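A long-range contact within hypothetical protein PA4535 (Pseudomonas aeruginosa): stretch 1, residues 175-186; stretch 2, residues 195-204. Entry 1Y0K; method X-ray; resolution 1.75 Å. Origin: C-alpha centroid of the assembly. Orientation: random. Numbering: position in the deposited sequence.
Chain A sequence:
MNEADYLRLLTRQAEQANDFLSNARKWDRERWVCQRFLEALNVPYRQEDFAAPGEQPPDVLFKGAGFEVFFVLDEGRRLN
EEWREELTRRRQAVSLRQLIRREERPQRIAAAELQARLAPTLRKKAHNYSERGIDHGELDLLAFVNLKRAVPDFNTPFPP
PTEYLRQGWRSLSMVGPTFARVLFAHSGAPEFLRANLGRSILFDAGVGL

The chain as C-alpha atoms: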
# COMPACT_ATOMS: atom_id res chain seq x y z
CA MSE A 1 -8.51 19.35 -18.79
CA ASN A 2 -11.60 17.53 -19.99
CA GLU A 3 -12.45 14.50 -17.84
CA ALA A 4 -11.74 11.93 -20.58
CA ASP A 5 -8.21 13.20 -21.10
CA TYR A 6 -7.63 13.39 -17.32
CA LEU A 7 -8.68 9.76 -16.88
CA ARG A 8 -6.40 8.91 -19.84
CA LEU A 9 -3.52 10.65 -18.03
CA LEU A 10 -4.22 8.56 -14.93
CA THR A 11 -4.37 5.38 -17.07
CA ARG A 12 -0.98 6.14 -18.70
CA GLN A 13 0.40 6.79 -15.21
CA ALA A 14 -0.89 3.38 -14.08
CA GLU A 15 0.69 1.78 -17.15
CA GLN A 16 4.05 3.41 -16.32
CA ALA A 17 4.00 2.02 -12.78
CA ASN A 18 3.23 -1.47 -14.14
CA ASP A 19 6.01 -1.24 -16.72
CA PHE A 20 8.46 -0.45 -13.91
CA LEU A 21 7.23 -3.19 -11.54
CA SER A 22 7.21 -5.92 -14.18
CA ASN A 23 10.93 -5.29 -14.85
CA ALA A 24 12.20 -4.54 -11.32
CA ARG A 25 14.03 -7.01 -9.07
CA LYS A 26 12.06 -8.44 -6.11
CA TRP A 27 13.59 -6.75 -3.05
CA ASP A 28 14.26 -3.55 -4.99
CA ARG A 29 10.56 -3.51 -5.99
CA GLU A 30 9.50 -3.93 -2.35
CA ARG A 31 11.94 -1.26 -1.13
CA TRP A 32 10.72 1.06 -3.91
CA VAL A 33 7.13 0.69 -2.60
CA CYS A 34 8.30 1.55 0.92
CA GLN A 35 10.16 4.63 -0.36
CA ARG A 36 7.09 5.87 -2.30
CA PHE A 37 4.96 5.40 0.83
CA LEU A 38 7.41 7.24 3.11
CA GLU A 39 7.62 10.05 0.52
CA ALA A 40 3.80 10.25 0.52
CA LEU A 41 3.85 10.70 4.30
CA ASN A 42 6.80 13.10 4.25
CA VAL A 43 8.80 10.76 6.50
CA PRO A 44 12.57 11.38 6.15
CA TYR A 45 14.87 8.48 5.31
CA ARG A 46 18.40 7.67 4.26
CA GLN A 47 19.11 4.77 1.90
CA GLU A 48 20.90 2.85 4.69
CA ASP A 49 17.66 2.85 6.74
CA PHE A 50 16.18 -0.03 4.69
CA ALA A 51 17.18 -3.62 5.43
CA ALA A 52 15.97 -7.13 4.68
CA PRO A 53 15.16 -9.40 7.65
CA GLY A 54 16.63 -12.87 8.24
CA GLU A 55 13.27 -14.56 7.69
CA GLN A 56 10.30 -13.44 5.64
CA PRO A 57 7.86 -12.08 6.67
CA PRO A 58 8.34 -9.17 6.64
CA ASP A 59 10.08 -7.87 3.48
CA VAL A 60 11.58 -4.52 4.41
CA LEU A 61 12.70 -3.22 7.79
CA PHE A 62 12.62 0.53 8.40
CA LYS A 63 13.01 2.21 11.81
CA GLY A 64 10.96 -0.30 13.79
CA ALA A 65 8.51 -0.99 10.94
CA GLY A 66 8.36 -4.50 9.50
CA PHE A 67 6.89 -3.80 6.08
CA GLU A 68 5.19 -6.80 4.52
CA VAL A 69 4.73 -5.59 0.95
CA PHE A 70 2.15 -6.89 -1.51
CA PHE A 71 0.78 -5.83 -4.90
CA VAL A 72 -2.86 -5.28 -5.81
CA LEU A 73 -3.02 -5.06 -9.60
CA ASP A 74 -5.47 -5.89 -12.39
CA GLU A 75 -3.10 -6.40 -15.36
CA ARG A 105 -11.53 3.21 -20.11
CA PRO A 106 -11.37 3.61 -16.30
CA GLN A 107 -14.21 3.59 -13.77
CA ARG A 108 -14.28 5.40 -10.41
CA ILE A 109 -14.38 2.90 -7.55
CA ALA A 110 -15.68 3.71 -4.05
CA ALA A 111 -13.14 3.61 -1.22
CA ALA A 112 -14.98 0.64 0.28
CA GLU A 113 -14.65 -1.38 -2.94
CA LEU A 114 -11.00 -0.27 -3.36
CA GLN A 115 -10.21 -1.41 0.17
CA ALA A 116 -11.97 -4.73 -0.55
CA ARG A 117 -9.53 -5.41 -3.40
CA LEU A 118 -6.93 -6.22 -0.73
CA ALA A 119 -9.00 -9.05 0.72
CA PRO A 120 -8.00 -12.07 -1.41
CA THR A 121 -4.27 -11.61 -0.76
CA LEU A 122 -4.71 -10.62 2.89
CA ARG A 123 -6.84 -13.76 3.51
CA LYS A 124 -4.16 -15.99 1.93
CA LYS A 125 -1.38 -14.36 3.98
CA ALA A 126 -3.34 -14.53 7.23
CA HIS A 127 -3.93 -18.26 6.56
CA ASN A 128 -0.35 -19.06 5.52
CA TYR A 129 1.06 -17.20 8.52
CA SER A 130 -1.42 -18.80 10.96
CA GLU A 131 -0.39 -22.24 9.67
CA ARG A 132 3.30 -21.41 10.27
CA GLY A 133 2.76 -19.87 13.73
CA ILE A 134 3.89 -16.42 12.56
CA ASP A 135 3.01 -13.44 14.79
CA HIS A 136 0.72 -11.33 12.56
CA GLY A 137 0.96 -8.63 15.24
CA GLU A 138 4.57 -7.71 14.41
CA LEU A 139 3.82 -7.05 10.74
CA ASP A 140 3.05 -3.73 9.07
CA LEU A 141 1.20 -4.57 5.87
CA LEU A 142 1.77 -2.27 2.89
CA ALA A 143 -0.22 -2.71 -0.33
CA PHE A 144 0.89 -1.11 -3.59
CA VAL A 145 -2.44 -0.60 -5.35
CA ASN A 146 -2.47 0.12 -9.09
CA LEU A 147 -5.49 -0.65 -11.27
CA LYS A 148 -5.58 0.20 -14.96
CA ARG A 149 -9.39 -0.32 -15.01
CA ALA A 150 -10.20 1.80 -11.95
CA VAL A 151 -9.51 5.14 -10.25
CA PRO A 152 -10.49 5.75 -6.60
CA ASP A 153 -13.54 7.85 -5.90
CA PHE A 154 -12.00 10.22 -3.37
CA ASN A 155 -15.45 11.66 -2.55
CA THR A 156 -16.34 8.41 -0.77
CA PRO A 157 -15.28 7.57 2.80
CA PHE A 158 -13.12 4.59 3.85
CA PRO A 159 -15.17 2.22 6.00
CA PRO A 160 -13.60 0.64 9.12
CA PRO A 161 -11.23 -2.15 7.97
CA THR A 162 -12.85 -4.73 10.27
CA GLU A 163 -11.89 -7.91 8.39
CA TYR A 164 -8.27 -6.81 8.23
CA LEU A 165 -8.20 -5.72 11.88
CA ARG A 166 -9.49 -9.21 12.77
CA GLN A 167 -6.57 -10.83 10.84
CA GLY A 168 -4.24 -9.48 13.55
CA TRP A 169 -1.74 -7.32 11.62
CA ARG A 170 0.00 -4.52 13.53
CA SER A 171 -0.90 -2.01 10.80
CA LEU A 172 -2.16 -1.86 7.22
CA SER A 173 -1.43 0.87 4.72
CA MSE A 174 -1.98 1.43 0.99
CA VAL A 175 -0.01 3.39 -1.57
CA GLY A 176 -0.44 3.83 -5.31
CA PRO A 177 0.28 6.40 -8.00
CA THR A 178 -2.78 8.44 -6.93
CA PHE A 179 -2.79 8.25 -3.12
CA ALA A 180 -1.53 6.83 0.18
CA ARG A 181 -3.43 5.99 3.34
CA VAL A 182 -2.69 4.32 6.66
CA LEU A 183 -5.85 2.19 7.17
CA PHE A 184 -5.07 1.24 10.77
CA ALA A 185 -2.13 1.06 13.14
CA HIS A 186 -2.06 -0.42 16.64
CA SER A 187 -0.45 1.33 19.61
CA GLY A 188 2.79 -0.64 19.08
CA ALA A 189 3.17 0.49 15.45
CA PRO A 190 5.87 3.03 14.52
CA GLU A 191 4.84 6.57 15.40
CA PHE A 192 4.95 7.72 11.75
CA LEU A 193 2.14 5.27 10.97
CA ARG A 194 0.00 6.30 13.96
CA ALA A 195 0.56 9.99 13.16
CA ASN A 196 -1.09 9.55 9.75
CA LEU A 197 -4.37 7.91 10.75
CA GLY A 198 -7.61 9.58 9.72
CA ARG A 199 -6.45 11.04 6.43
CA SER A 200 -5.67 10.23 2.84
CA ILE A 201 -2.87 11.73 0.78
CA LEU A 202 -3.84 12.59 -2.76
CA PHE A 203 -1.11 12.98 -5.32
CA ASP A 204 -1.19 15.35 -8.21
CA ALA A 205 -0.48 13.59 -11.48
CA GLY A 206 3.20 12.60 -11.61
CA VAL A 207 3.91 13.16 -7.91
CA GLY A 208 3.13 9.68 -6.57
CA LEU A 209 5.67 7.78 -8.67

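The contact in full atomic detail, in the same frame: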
# COMPACT_ATOMS: atom_id res chain seq x y z
N VAL A 175 -0.60 2.33 -0.76
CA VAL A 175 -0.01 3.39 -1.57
C VAL A 175 -0.19 3.03 -3.04
O VAL A 175 -0.15 1.86 -3.40
CB VAL A 175 1.49 3.63 -1.21
CG1 VAL A 175 2.36 2.40 -1.53
CG2 VAL A 175 2.04 4.88 -1.95
N GLY A 176 -0.40 4.03 -3.87
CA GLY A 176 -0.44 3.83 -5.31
C GLY A 176 -0.06 5.13 -5.99
O GLY A 176 0.27 6.10 -5.32
N PRO A 177 -0.10 5.16 -7.32
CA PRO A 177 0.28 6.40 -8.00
C PRO A 177 -0.61 7.59 -7.61
O PRO A 177 -0.15 8.74 -7.64
CB PRO A 177 0.14 6.04 -9.49
CG PRO A 177 0.27 4.51 -9.53
CD PRO A 177 -0.43 4.07 -8.26
N THR A 178 -1.85 7.33 -7.21
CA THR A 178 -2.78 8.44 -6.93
C THR A 178 -2.93 8.84 -5.46
O THR A 178 -3.44 9.92 -5.17
CB THR A 178 -4.19 8.18 -7.47
OG1 THR A 178 -4.73 7.01 -6.84
CG2 THR A 178 -4.15 7.95 -8.99
N PHE A 179 -2.51 7.98 -4.53
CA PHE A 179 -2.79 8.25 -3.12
C PHE A 179 -2.01 7.35 -2.18
O PHE A 179 -1.42 6.35 -2.61
CB PHE A 179 -4.29 8.08 -2.83
CG PHE A 179 -4.70 6.65 -2.59
CD1 PHE A 179 -4.95 6.20 -1.30
CD2 PHE A 179 -4.81 5.76 -3.65
CE1 PHE A 179 -5.32 4.88 -1.06
CE2 PHE A 179 -5.19 4.42 -3.43
CZ PHE A 179 -5.44 3.99 -2.13
N ALA A 180 -2.00 7.71 -0.90
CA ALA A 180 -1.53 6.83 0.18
C ALA A 180 -2.45 7.00 1.37
O ALA A 180 -3.04 8.07 1.59
CB ALA A 180 -0.11 7.16 0.55
N ARG A 181 -2.62 5.93 2.14
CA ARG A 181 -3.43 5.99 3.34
C ARG A 181 -2.99 4.91 4.32
O ARG A 181 -2.78 3.76 3.93
CB ARG A 181 -4.91 5.81 3.01
CG ARG A 181 -5.82 5.83 4.24
CD ARG A 181 -7.29 5.63 3.85
NE ARG A 181 -8.15 5.56 5.03
CZ ARG A 181 -8.75 6.60 5.60
NH1 ARG A 181 -8.63 7.82 5.08
NH2 ARG A 181 -9.49 6.43 6.68
N VAL A 182 -2.84 5.29 5.58
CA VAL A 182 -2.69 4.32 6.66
C VAL A 182 -4.12 3.93 7.07
O VAL A 182 -4.89 4.78 7.56
CB VAL A 182 -1.91 4.93 7.86
CG1 VAL A 182 -1.83 3.92 9.02
CG2 VAL A 182 -0.51 5.37 7.42
N LEU A 183 -4.49 2.66 6.86
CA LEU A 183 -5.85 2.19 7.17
C LEU A 183 -6.05 1.98 8.66
O LEU A 183 -7.10 2.36 9.20
CB LEU A 183 -6.21 0.91 6.42
CG LEU A 183 -6.21 0.98 4.89
CD1 LEU A 183 -6.82 -0.28 4.30
CD2 LEU A 183 -6.99 2.21 4.40
N PHE A 184 -5.07 1.37 9.31
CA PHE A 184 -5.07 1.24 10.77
C PHE A 184 -3.66 1.00 11.27
O PHE A 184 -2.80 0.55 10.52
CB PHE A 184 -6.04 0.14 11.26
CG PHE A 184 -5.59 -1.28 10.99
CD1 PHE A 184 -4.69 -1.93 11.85
CD2 PHE A 184 -6.11 -2.00 9.91
CE1 PHE A 184 -4.30 -3.25 11.61
CE2 PHE A 184 -5.74 -3.32 9.67
CZ PHE A 184 -4.83 -3.95 10.52
N ALA A 185 -3.42 1.33 12.54
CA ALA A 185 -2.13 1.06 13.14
C ALA A 185 -2.32 0.95 14.64
O ALA A 185 -2.86 1.87 15.27
CB ALA A 185 -1.14 2.14 12.80
N HIS A 186 -1.92 -0.19 15.20
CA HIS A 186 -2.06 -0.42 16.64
C HIS A 186 -1.05 0.40 17.43
O HIS A 186 -0.06 0.89 16.89
CB HIS A 186 -1.89 -1.91 16.97
CG HIS A 186 -3.09 -2.74 16.63
ND1 HIS A 186 -4.18 -2.85 17.47
CD2 HIS A 186 -3.35 -3.52 15.56
CE1 HIS A 186 -5.07 -3.66 16.93
NE2 HIS A 186 -4.59 -4.08 15.76
N ALA A 195 0.70 8.56 13.43
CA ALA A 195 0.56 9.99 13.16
C ALA A 195 -0.28 10.31 11.92
O ALA A 195 -0.81 11.42 11.79
CB ALA A 195 1.93 10.63 13.03
N ASN A 196 -0.41 9.34 11.02
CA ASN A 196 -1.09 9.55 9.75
C ASN A 196 -2.47 8.89 9.62
O ASN A 196 -3.02 8.81 8.55
CB ASN A 196 -0.18 9.16 8.60
CG ASN A 196 0.92 10.17 8.38
OD1 ASN A 196 0.69 11.21 7.79
ND2 ASN A 196 2.09 9.88 8.90
N LEU A 197 -3.00 8.40 10.73
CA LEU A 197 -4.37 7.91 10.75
C LEU A 197 -5.37 9.03 10.47
O LEU A 197 -5.13 10.16 10.84
CB LEU A 197 -4.68 7.25 12.09
CG LEU A 197 -3.93 5.96 12.39
CD1 LEU A 197 -4.10 5.59 13.86
CD2 LEU A 197 -4.40 4.85 11.47
N GLY A 198 -6.48 8.68 9.84
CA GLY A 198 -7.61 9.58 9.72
C GLY A 198 -7.57 10.51 8.51
O GLY A 198 -8.26 11.50 8.47
N ARG A 199 -6.73 10.16 7.55
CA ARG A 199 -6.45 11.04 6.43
C ARG A 199 -5.98 10.23 5.24
O ARG A 199 -5.46 9.15 5.40
CB ARG A 199 -5.41 12.10 6.79
CG ARG A 199 -3.96 11.68 6.71
CD ARG A 199 -3.01 12.59 7.47
NE ARG A 199 -1.86 13.00 6.67
CZ ARG A 199 -0.95 13.90 7.05
NH1 ARG A 199 0.06 14.23 6.26
NH2 ARG A 199 -1.05 14.46 8.24
N SER A 200 -6.21 10.78 4.06
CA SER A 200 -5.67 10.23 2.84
C SER A 200 -4.79 11.28 2.18
O SER A 200 -5.08 12.46 2.24
CB SER A 200 -6.80 9.81 1.91
OG SER A 200 -7.48 8.66 2.38
N ILE A 201 -3.70 10.83 1.57
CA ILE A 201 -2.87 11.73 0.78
C ILE A 201 -3.15 11.58 -0.71
O ILE A 201 -2.97 10.49 -1.27
CB ILE A 201 -1.38 11.49 1.07
CG1 ILE A 201 -1.15 11.32 2.58
CG2 ILE A 201 -0.53 12.63 0.53
CD1 ILE A 201 -1.60 12.50 3.40
N LEU A 202 -3.54 12.65 -1.35
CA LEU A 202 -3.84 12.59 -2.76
C LEU A 202 -2.74 13.25 -3.56
O LEU A 202 -2.45 14.41 -3.36
CB LEU A 202 -5.15 13.31 -3.06
CG LEU A 202 -6.45 12.53 -2.97
CD1 LEU A 202 -6.60 11.86 -1.64
CD2 LEU A 202 -7.62 13.45 -3.28
N PHE A 203 -2.16 12.48 -4.47
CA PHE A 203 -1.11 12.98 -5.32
C PHE A 203 -1.67 13.65 -6.55
O PHE A 203 -2.51 13.09 -7.24
CB PHE A 203 -0.20 11.86 -5.76
CG PHE A 203 0.51 11.20 -4.64
CD1 PHE A 203 0.45 9.84 -4.49
CD2 PHE A 203 1.25 11.93 -3.76
CE1 PHE A 203 1.10 9.22 -3.47
CE2 PHE A 203 1.90 11.31 -2.75
CZ PHE A 203 1.82 9.96 -2.61
N ASP A 204 -1.15 14.84 -6.85
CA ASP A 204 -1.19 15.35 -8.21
C ASP A 204 -0.57 14.38 -9.21
O ASP A 204 0.32 13.62 -8.88
CB ASP A 204 -0.49 16.69 -8.31
CG ASP A 204 -1.15 17.75 -7.47
OD1 ASP A 204 -2.13 17.44 -6.79
OD2 ASP A 204 -0.74 18.93 -7.45
O HOH W 1 0.84 10.94 -8.95
O HOH W 2 -4.97 11.94 -6.52
O HOH W 3 -3.00 8.04 6.00
O HOH W 4 -6.94 6.12 8.77

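Water takes over where the strand pairing between these two stretches gives out. Beyond Arg 181 the backbones separate, and one water accepts from Val 182 N (2.8 Å) while donating to Asn 196 O (2.7 Å) and Arg 199 O (2.8 Å); a second donates to Val 182 O (2.7 Å) and accepts from Gly 198 N (2.8 Å). Gly 198 has a positive phi, which favours glycine.

Direct antiparallel pairing is short. Ala 180 and Ile 201 exchange both backbone bonds, Ala 180 N to Ile 201 O (3.0 Å) and Ile 201 N to Ala 180 O (2.8 Å), and Phe 203 N donates to Thr 178 O at 2.9 Å. In the adjoining non-hydrogen-bonded pair, Phe 179 and Leu 202 direct their side chains to the face opposite that of Ala 180 and Ile 201, and Phe 179 CA approaches Ile 201 O to 2.9 Å in a CA-H...O contact.

Side chains secure both ends. Phe 203 points toward stretch 1, its CD1 lying 3.4 Å from Pro 177 O, and its ring lies against the backbone of residues 176-180, with Gly 176 O at its edge, 3.7 Å from Phe 203 CE1. Arg 181, trans at chi1 to chi3, leaves sideways, but its end comes nearer to stretch 2, where Arg 181 NH1 donates to Ser 200 OG (3.1 Å). Farther on, Leu 197 CD2 packs against Val 182 CG1 at 3.7 Å, an apolar contact beside the waters. Altogether 634 Å² is buried.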